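Local coordinates for Mgp-operon protein 3 (Mycoplasma pneumoniae, PDB 6RJ1), which is an immunodominant extracellular adhesion protein (P40/P90) that probably helps the bacterium attach to host-cell sugars, at residues G184-V190 and S571-Q575; V218-D224 and N574-W579; G558-M564 and K649-N655. All coordinates share one frame; numbering follows the deposited sequence.

Contact 1 of 3, residues G184-V190 and S571-Q575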
loop_
_atom_site.group_PDB
_atom_site.type_symbol
_atom_site.label_atom_id
_atom_site.label_comp_id
_atom_site.label_asym_id
_atom_site.label_seq_id
_atom_site.Cartn_x
_atom_site.Cartn_y
_atom_site.Cartn_z
ATOM N N GLY A 184 22.866 -3.681 8.039
ATOM C CA GLY A 184 23.296 -5.064 8.106
ATOM C C GLY A 184 24.751 -5.188 7.697
ATOM O O GLY A 184 25.386 -4.203 7.301
ATOM N N VAL A 185 25.289 -6.399 7.804
ATOM C CA VAL A 185 26.667 -6.742 7.480
ATOM C C VAL A 185 26.953 -6.594 5.960
ATOM O O VAL A 185 26.042 -6.781 5.164
ATOM C CB VAL A 185 26.938 -8.157 8.065
ATOM C CG1 VAL A 185 27.978 -8.938 7.285
ATOM C CG2 VAL A 185 27.332 -8.058 9.532
ATOM N N ALA A 186 28.189 -6.191 5.573
ATOM C CA ALA A 186 28.602 -6.033 4.174
ATOM C C ALA A 186 28.678 -7.401 3.503
ATOM O O ALA A 186 28.977 -8.380 4.180
ATOM C CB ALA A 186 29.954 -5.355 4.111
ATOM N N GLN A 187 28.432 -7.485 2.187
ATOM C CA GLN A 187 28.458 -8.788 1.519
ATOM C C GLN A 187 29.848 -9.470 1.511
ATOM O O GLN A 187 29.869 -10.695 1.499
ATOM C CB GLN A 187 27.818 -8.755 0.118
ATOM C CG GLN A 187 28.523 -7.955 -0.957
ATOM C CD GLN A 187 27.895 -8.179 -2.318
ATOM O OE1 GLN A 187 27.082 -9.097 -2.544
ATOM N NE2 GLN A 187 28.260 -7.338 -3.267
ATOM N N ASP A 188 30.980 -8.721 1.622
ATOM C CA ASP A 188 32.322 -9.355 1.675
ATOM C C ASP A 188 32.538 -10.152 2.961
ATOM O O ASP A 188 33.197 -11.185 2.927
ATOM C CB ASP A 188 33.474 -8.355 1.431
ATOM C CG ASP A 188 33.625 -7.198 2.417
ATOM O OD1 ASP A 188 32.666 -6.928 3.180
ATOM O OD2 ASP A 188 34.692 -6.546 2.405
ATOM N N THR A 189 31.947 -9.686 4.082
ATOM C CA THR A 189 31.995 -10.345 5.395
ATOM C C THR A 189 31.138 -11.619 5.346
ATOM O O THR A 189 31.541 -12.644 5.883
ATOM C CB THR A 189 31.537 -9.365 6.502
ATOM O OG1 THR A 189 32.367 -8.204 6.480
ATOM C CG2 THR A 189 31.567 -9.982 7.896
ATOM N N VAL A 190 29.969 -11.550 4.688
ATOM C CA VAL A 190 29.050 -12.682 4.544
ATOM C C VAL A 190 29.720 -13.891 3.866
ATOM O O VAL A 190 29.620 -15.009 4.377
ATOM C CB VAL A 190 27.727 -12.264 3.836
ATOM C CG1 VAL A 190 26.902 -13.473 3.397
ATOM C CG2 VAL A 190 26.897 -11.341 4.720
ATOM N N SER A 571 27.113 -13.987 10.749
ATOM C CA SER A 571 27.197 -12.732 10.011
ATOM C C SER A 571 25.857 -12.030 9.923
ATOM O O SER A 571 25.749 -10.875 10.337
ATOM C CB SER A 571 27.757 -12.976 8.611
ATOM O OG SER A 571 28.873 -12.140 8.353
ATOM N N THR A 572 24.824 -12.750 9.443
ATOM C CA THR A 572 23.489 -12.203 9.239
ATOM C C THR A 572 22.512 -12.557 10.376
ATOM O O THR A 572 21.298 -12.496 10.177
ATOM C CB THR A 572 22.976 -12.591 7.847
ATOM O OG1 THR A 572 23.061 -14.004 7.680
ATOM C CG2 THR A 572 23.749 -11.904 6.741
ATOM N N TYR A 573 23.039 -12.858 11.579
ATOM C CA TYR A 573 22.227 -13.166 12.760
ATOM C C TYR A 573 21.456 -11.936 13.204
ATOM O O TYR A 573 22.045 -10.858 13.290
ATOM C CB TYR A 573 23.111 -13.689 13.908
ATOM C CG TYR A 573 22.463 -13.678 15.279
ATOM C CD1 TYR A 573 21.530 -14.648 15.643
ATOM C CD2 TYR A 573 22.800 -12.711 16.223
ATOM C CE1 TYR A 573 20.939 -14.646 16.906
ATOM C CE2 TYR A 573 22.217 -12.701 17.492
ATOM C CZ TYR A 573 21.287 -13.670 17.830
ATOM O OH TYR A 573 20.714 -13.651 19.081
ATOM N N ASN A 574 20.143 -12.102 13.489
ATOM C CA ASN A 574 19.223 -11.055 13.960
ATOM C C ASN A 574 19.047 -9.930 12.922
ATOM O O ASN A 574 18.790 -8.781 13.295
ATOM C CB ASN A 574 19.686 -10.496 15.338
ATOM C CG ASN A 574 18.657 -10.425 16.444
ATOM O OD1 ASN A 574 17.442 -10.494 16.231
ATOM N ND2 ASN A 574 19.139 -10.254 17.667
ATOM N N GLN A 575 19.170 -10.254 11.622
ATOM C CA GLN A 575 19.014 -9.241 10.588
ATOM C C GLN A 575 18.127 -9.690 9.419
ATOM O O GLN A 575 17.986 -10.890 9.152
ATOM C CB GLN A 575 20.382 -8.704 10.094
ATOM C CG GLN A 575 20.972 -9.402 8.871
ATOM C CD GLN A 575 21.991 -8.557 8.152
ATOM O OE1 GLN A 575 23.108 -8.336 8.629
ATOM N NE2 GLN A 575 21.643 -8.089 6.971
#

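Contact 2 of 3, residues V218-D224 and N574-W579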
loop_
_atom_site.group_PDB
_atom_site.type_symbol
_atom_site.label_atom_id
_atom_site.label_comp_id
_atom_site.label_asym_id
_atom_site.label_seq_id
_atom_site.Cartn_x
_atom_site.Cartn_y
_atom_site.Cartn_z
ATOM N N VAL A 218 25.697 -3.331 1.620
ATOM C CA VAL A 218 24.929 -3.784 2.781
ATOM C C VAL A 218 23.874 -4.820 2.381
ATOM O O VAL A 218 23.108 -4.606 1.443
ATOM C CB VAL A 218 24.353 -2.589 3.593
ATOM C CG1 VAL A 218 23.546 -3.070 4.785
ATOM C CG2 VAL A 218 25.471 -1.649 4.056
ATOM N N THR A 219 23.873 -5.958 3.099
ATOM C CA THR A 219 22.996 -7.114 2.899
ATOM C C THR A 219 21.594 -6.973 3.525
ATOM O O THR A 219 20.721 -7.805 3.257
ATOM C CB THR A 219 23.688 -8.387 3.395
ATOM O OG1 THR A 219 23.878 -8.303 4.811
ATOM C CG2 THR A 219 25.001 -8.652 2.692
ATOM N N GLY A 220 21.388 -5.941 4.340
ATOM C CA GLY A 220 20.099 -5.719 4.975
ATOM C C GLY A 220 20.115 -4.776 6.152
ATOM O O GLY A 220 20.852 -3.787 6.158
ATOM N N PHE A 221 19.260 -5.053 7.140
ATOM C CA PHE A 221 19.133 -4.215 8.324
ATOM C C PHE A 221 18.908 -5.046 9.584
ATOM O O PHE A 221 18.237 -6.080 9.537
ATOM C CB PHE A 221 18.041 -3.129 8.131
ATOM C CG PHE A 221 16.647 -3.629 7.820
ATOM C CD1 PHE A 221 16.259 -3.886 6.511
ATOM C CD2 PHE A 221 15.708 -3.791 8.831
ATOM C CE1 PHE A 221 14.956 -4.328 6.218
ATOM C CE2 PHE A 221 14.408 -4.228 8.543
ATOM C CZ PHE A 221 14.039 -4.495 7.237
ATOM N N LYS A 222 19.488 -4.581 10.706
ATOM C CA LYS A 222 19.398 -5.194 12.027
ATOM C C LYS A 222 17.949 -5.199 12.552
ATOM O O LYS A 222 17.245 -4.187 12.455
ATOM C CB LYS A 222 20.332 -4.474 13.006
ATOM C CG LYS A 222 21.809 -4.695 12.720
ATOM C CD LYS A 222 22.662 -4.363 13.930
ATOM C CE LYS A 222 24.122 -4.688 13.701
ATOM N NZ LYS A 222 24.976 -4.239 14.835
ATOM N N LEU A 223 17.502 -6.354 13.085
ATOM C CA LEU A 223 16.140 -6.529 13.616
ATOM C C LEU A 223 16.071 -6.564 15.156
ATOM O O LEU A 223 14.988 -6.766 15.711
ATOM C CB LEU A 223 15.488 -7.790 13.017
ATOM C CG LEU A 223 15.230 -7.781 11.516
ATOM C CD1 LEU A 223 14.897 -9.159 11.024
ATOM C CD2 LEU A 223 14.116 -6.821 11.151
ATOM N N ASP A 224 17.217 -6.351 15.835
ATOM C CA ASP A 224 17.329 -6.367 17.298
ATOM C C ASP A 224 16.695 -5.158 18.006
ATOM O O ASP A 224 16.287 -5.271 19.166
ATOM C CB ASP A 224 18.806 -6.526 17.717
ATOM C CG ASP A 224 19.733 -5.385 17.329
ATOM O OD1 ASP A 224 19.537 -4.802 16.234
ATOM O OD2 ASP A 224 20.678 -5.090 18.114
ATOM N N ASN A 574 20.143 -12.102 13.489
ATOM C CA ASN A 574 19.223 -11.055 13.960
ATOM C C ASN A 574 19.047 -9.930 12.922
ATOM O O ASN A 574 18.790 -8.781 13.295
ATOM C CB ASN A 574 19.686 -10.496 15.338
ATOM C CG ASN A 574 18.657 -10.425 16.444
ATOM O OD1 ASN A 574 17.442 -10.494 16.231
ATOM N ND2 ASN A 574 19.139 -10.254 17.667
ATOM N N GLN A 575 19.170 -10.254 11.622
ATOM C CA GLN A 575 19.014 -9.241 10.588
ATOM C C GLN A 575 18.127 -9.690 9.419
ATOM O O GLN A 575 17.986 -10.890 9.152
ATOM C CB GLN A 575 20.382 -8.704 10.094
ATOM C CG GLN A 575 20.972 -9.402 8.871
ATOM C CD GLN A 575 21.991 -8.557 8.152
ATOM O OE1 GLN A 575 23.108 -8.336 8.629
ATOM N NE2 GLN A 575 21.643 -8.089 6.971
ATOM N N ALA A 576 17.516 -8.693 8.748
ATOM C CA ALA A 576 16.699 -8.883 7.562
ATOM C C ALA A 576 17.645 -8.828 6.364
ATOM O O ALA A 576 18.699 -8.200 6.450
ATOM C CB ALA A 576 15.653 -7.790 7.457
ATOM N N LEU A 577 17.296 -9.513 5.273
ATOM C CA LEU A 577 18.132 -9.554 4.083
ATOM C C LEU A 577 17.449 -8.833 2.935
ATOM O O LEU A 577 16.522 -9.359 2.314
ATOM C CB LEU A 577 18.526 -10.997 3.730
ATOM C CG LEU A 577 19.204 -11.786 4.846
ATOM C CD1 LEU A 577 18.990 -13.249 4.672
ATOM C CD2 LEU A 577 20.664 -11.463 4.934
ATOM N N ALA A 578 17.885 -7.581 2.707
ATOM C CA ALA A 578 17.353 -6.659 1.707
ATOM C C ALA A 578 18.474 -5.794 1.164
ATOM O O ALA A 578 19.412 -5.475 1.891
ATOM C CB ALA A 578 16.293 -5.775 2.343
ATOM N N TRP A 579 18.381 -5.396 -0.106
ATOM C CA TRP A 579 19.405 -4.560 -0.728
ATOM C C TRP A 579 18.823 -3.672 -1.822
ATOM O O TRP A 579 17.758 -3.983 -2.376
ATOM C CB TRP A 579 20.552 -5.426 -1.285
ATOM C CG TRP A 579 20.085 -6.437 -2.290
ATOM C CD1 TRP A 579 19.903 -6.239 -3.627
ATOM C CD2 TRP A 579 19.647 -7.775 -2.015
ATOM N NE1 TRP A 579 19.371 -7.367 -4.201
ATOM C CE2 TRP A 579 19.205 -8.328 -3.234
ATOM C CE3 TRP A 579 19.572 -8.559 -0.848
ATOM C CZ2 TRP A 579 18.737 -9.645 -3.330
ATOM C CZ3 TRP A 579 19.065 -9.846 -0.939
ATOM C CH2 TRP A 579 18.686 -10.388 -2.172
#

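Contact 3 of 3, residues G558-M564 and K649-N655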
loop_
_atom_site.group_PDB
_atom_site.type_symbol
_atom_site.label_atom_id
_atom_site.label_comp_id
_atom_site.label_asym_id
_atom_site.label_seq_id
_atom_site.Cartn_x
_atom_site.Cartn_y
_atom_site.Cartn_z
ATOM N N GLY A 558 6.927 -3.740 1.314
ATOM C CA GLY A 558 8.243 -4.356 1.424
ATOM C C GLY A 558 8.157 -5.771 1.960
ATOM O O GLY A 558 7.610 -5.981 3.035
ATOM N N ALA A 559 8.618 -6.761 1.185
ATOM C CA ALA A 559 8.594 -8.159 1.605
ATOM C C ALA A 559 9.957 -8.795 1.335
ATOM O O ALA A 559 10.373 -8.978 0.181
ATOM C CB ALA A 559 7.485 -8.914 0.901
ATOM N N VAL A 560 10.679 -9.071 2.416
ATOM C CA VAL A 560 12.039 -9.592 2.362
ATOM C C VAL A 560 12.228 -10.828 3.256
ATOM O O VAL A 560 11.274 -11.285 3.891
ATOM C CB VAL A 560 13.073 -8.472 2.683
ATOM C CG1 VAL A 560 13.076 -7.390 1.616
ATOM C CG2 VAL A 560 12.860 -7.879 4.071
ATOM N N GLY A 561 13.450 -11.355 3.278
ATOM C CA GLY A 561 13.807 -12.489 4.110
ATOM C C GLY A 561 14.488 -12.062 5.396
ATOM O O GLY A 561 14.915 -10.917 5.526
ATOM N N TYR A 562 14.581 -12.981 6.366
ATOM C CA TYR A 562 15.263 -12.737 7.637
ATOM C C TYR A 562 15.877 -14.033 8.159
ATOM O O TYR A 562 15.286 -15.101 7.988
ATOM C CB TYR A 562 14.368 -12.005 8.655
ATOM C CG TYR A 562 13.412 -12.864 9.453
ATOM C CD1 TYR A 562 12.103 -13.064 9.025
ATOM C CD2 TYR A 562 13.776 -13.372 10.696
ATOM C CE1 TYR A 562 11.201 -13.807 9.782
ATOM C CE2 TYR A 562 12.895 -14.140 11.447
ATOM C CZ TYR A 562 11.609 -14.364 10.983
ATOM O OH TYR A 562 10.733 -15.106 11.741
ATOM N N ASP A 563 17.081 -13.948 8.744
ATOM C CA ASP A 563 17.784 -15.131 9.249
ATOM C C ASP A 563 17.225 -15.623 10.573
ATOM O O ASP A 563 17.203 -14.877 11.552
ATOM C CB ASP A 563 19.301 -14.887 9.341
ATOM C CG ASP A 563 20.179 -16.120 9.196
ATOM O OD1 ASP A 563 19.641 -17.255 9.266
ATOM O OD2 ASP A 563 21.405 -15.953 9.031
ATOM N N MET A 564 16.789 -16.896 10.587
ATOM C CA MET A 564 16.212 -17.620 11.727
ATOM C C MET A 564 17.285 -18.200 12.661
ATOM O O MET A 564 16.936 -18.757 13.703
ATOM C CB MET A 564 15.351 -18.786 11.208
ATOM C CG MET A 564 14.054 -18.379 10.548
ATOM S SD MET A 564 12.783 -17.783 11.677
ATOM C CE MET A 564 12.672 -19.128 12.813
ATOM N N LYS A 649 18.370 -21.049 6.964
ATOM C CA LYS A 649 16.999 -20.918 7.463
ATOM C C LYS A 649 16.544 -19.471 7.333
ATOM O O LYS A 649 16.711 -18.683 8.267
ATOM C CB LYS A 649 16.897 -21.375 8.928
ATOM C CG LYS A 649 17.386 -22.788 9.198
ATOM C CD LYS A 649 17.601 -23.043 10.683
ATOM C CE LYS A 649 18.771 -23.954 10.934
ATOM N NZ LYS A 649 18.562 -25.324 10.388
ATOM N N ILE A 650 16.015 -19.105 6.154
ATOM C CA ILE A 650 15.530 -17.756 5.874
ATOM C C ILE A 650 13.994 -17.753 5.841
ATOM O O ILE A 650 13.400 -18.475 5.049
ATOM C CB ILE A 650 16.182 -17.146 4.582
ATOM C CG1 ILE A 650 17.746 -17.094 4.630
ATOM C CG2 ILE A 650 15.600 -15.776 4.232
ATOM C CD1 ILE A 650 18.542 -16.728 5.921
ATOM N N ALA A 651 13.367 -16.957 6.722
ATOM C CA ALA A 651 11.915 -16.824 6.822
ATOM C C ALA A 651 11.468 -15.525 6.165
ATOM O O ALA A 651 12.320 -14.764 5.722
ATOM C CB ALA A 651 11.501 -16.847 8.273
ATOM N N SER A 652 10.150 -15.271 6.076
ATOM C CA SER A 652 9.605 -14.064 5.437
ATOM C C SER A 652 9.245 -12.964 6.420
ATOM O O SER A 652 8.775 -13.230 7.530
ATOM C CB SER A 652 8.400 -14.397 4.562
ATOM O OG SER A 652 8.792 -14.914 3.302
ATOM N N LEU A 653 9.427 -11.716 5.974
ATOM C CA LEU A 653 9.152 -10.521 6.750
ATOM C C LEU A 653 8.444 -9.476 5.859
ATOM O O LEU A 653 8.929 -9.171 4.769
ATOM C CB LEU A 653 10.500 -9.999 7.299
ATOM C CG LEU A 653 10.534 -8.662 8.040
ATOM C CD1 LEU A 653 11.558 -8.715 9.146
ATOM C CD2 LEU A 653 10.870 -7.515 7.094
ATOM N N ILE A 654 7.327 -8.908 6.348
ATOM C CA ILE A 654 6.559 -7.873 5.650
ATOM C C ILE A 654 6.661 -6.525 6.378
ATOM O O ILE A 654 6.400 -6.438 7.582
ATOM C CB ILE A 654 5.084 -8.299 5.357
ATOM C CG1 ILE A 654 5.028 -9.575 4.451
ATOM C CG2 ILE A 654 4.271 -7.136 4.747
ATOM C CD1 ILE A 654 3.721 -10.327 4.484
ATOM N N ASN A 655 7.063 -5.486 5.624
ATOM C CA ASN A 655 7.199 -4.096 6.023
ATOM C C ASN A 655 5.886 -3.374 5.751
ATOM O O ASN A 655 5.264 -3.588 4.712
ATOM C CB ASN A 655 8.333 -3.442 5.240
ATOM C CG ASN A 655 9.705 -3.903 5.669
ATOM O OD1 ASN A 655 9.926 -4.260 6.828
ATOM N ND2 ASN A 655 10.667 -3.863 4.756
HETATM O O HOH W 1 9.457 -12.771 1.836
#

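Contact 1 of 3, residues G184-V190 and S571-Q575
The amide of Val185 is where the two segments lock together: its N donates to Gln575 OE1 at 3.0 Å, nearly straight at 165°, and the donor lies in the carbonyl plane, on a lone pair. The glutamine chain runs extended beyond CG (chi2 159°), which carries its amide across to the extended backbone at Gly184 and Val185. There the amide lies against bare backbone, with Gln575 OE1 3.3 Å from Gly184 CA. Buried like Gln575, Val190 and Thr572 make a purely apolar touch, CG2 of the valine meeting CG2 of the threonine at 3.8 Å, the two side chains crossing at about a right angle. The elements behind these touches are a helix start and a tight turn. Ala186 occupies the N-cap position of helix 187-192, and Thr572 to Gln575 form a type II beta turn, closed by a weak bond from Gln575 N to Thr572 O, in the connection between strands 549-563 and 575-577. Thr572 OG1 bonds back to Asp563 OD2, tying the turn to the end of the first of those strands. The solvent side, in contrast, is made of the partly exposed Val185, Thr189 and Ser571. Val185 straddles Ser571, putting CG2 3.3 Å from its carbonyl O and CG1 3.5 Å from its OG. Thr189 CG2 comes up to the same OG, also at 3.5 Å, with that methyl trans to the threonine N; Thr189 OG1 goes instead to Glu197 OE2.

Contact 2 of 3, residues V218-D224 and N574-W579
The Phe221 ring has Ala576 CB over one face, a CH-pi contact 3.7 Å from the ring centroid and 14° off the normal, while Ala578 CB sits at the ring edge near its plane, 4.3 Å from CE1. With chi1 at 58°, CG sits between N and C of its own backbone, which stands the ring over strand 575-577, its face on the Ala576 methyl. The Trp579 ring meets Thr219 O only at its edge. Leu223 CD1 comes to the same Ala576 methyl at 3.9 Å. Under these groups the backbones run antiparallel. Ala576 N donates to Phe221 O at 2.8 Å, and Leu223 N reaches Asn574 O at the same length, whereas the return bond from Phe221 N to Ala576 O is longer, 3.3 Å, its donor well above the carbonyl plane. Ala576 O has a second donor, Gln575 NE2 at 3.0 Å, on the opposite face of the carbonyl from Phe221 N. That NH2 also gives a weak bond to Thr219 OG1, which in turn bonds Val185 O. On the Gly220 side of Phe221 the pairing slackens: Ala578 N binds Thr219 O only weakly, and Gly220 CA slips between Ala576 O and Ala578 O with CA-H...O contacts to both. Strand 575-577 thus carries the weakly bonded strand 220-222 along one edge and strand 549-563 along the other. Tyr229 of strand 229-230 packs on Phe221 and Leu223, Leu223 also touches Tyr562 and Leu653, and Ala578 rests on Val560 of strand 549-563.

Contact 3 of 3, residues G558-M564 and K649-N655
Strands 559-563 and 650-654 form an antiparallel ladder inside a large mixed sheet, in the MgpC adhesin family part of the chain. The segments are markedly twisted, 137° between their directions. Val560 with Leu653 and Tyr562 with Ala651 are the hydrogen-bonded pairs; Val560 N donates to Leu653 O at 2.9 Å. The return bond, Leu653 N to Val560 O, is 2.8 Å. Bonds from Asn655 N to Gly558 O and from Met564 N to Lys649 O carry the ladder past both ends. The Val560 and Leu653 side chains lie side by side, pointing the same way, with CG2 of the valine 3.6 Å from CD2 of the leucine. On this face chi1 of 83° swings the Tyr562 ring over its own backbone and across the partner strand: CE1 touches Ala651 CB, Ser652 O lies at the ring edge, and OH bonds Asp163 O. Met564 CG closes on Ala651 CB. On the other face, Ile650 CG2 packs against Gly561 CA, and CD1 against the Asp563 carboxylate, whose OD2 bonds Thr572 OG1. Ser652 OG takes a hydrogen bond from Leu528 N, and one water accepts from this OG at 2.7 Å while donating to Val560 O at 3.1 Å.

From the N terminus the chain passes 184-190 and then 218-224, the first halves of contacts 1 and 2, before a long excursion of several hundred residues. It returns along 558-564, turns, and within 571-579 closes both loops, with Asn574 and Gln575 shared. Contact 3 opens at 558-564, ahead of those closures, and closes only at 649-655, so its loop crosses both others. The three adjoin in space: Gly184 N lies 2.8 Å from Gly220 O, and Leu577 N 2.8 Å from Gly561 O, both probable hydrogen bonds. Together they bring helix 187-192 up to a sheet in which early strand 220-222 joins strands 575-577, 549-563 and 650-654.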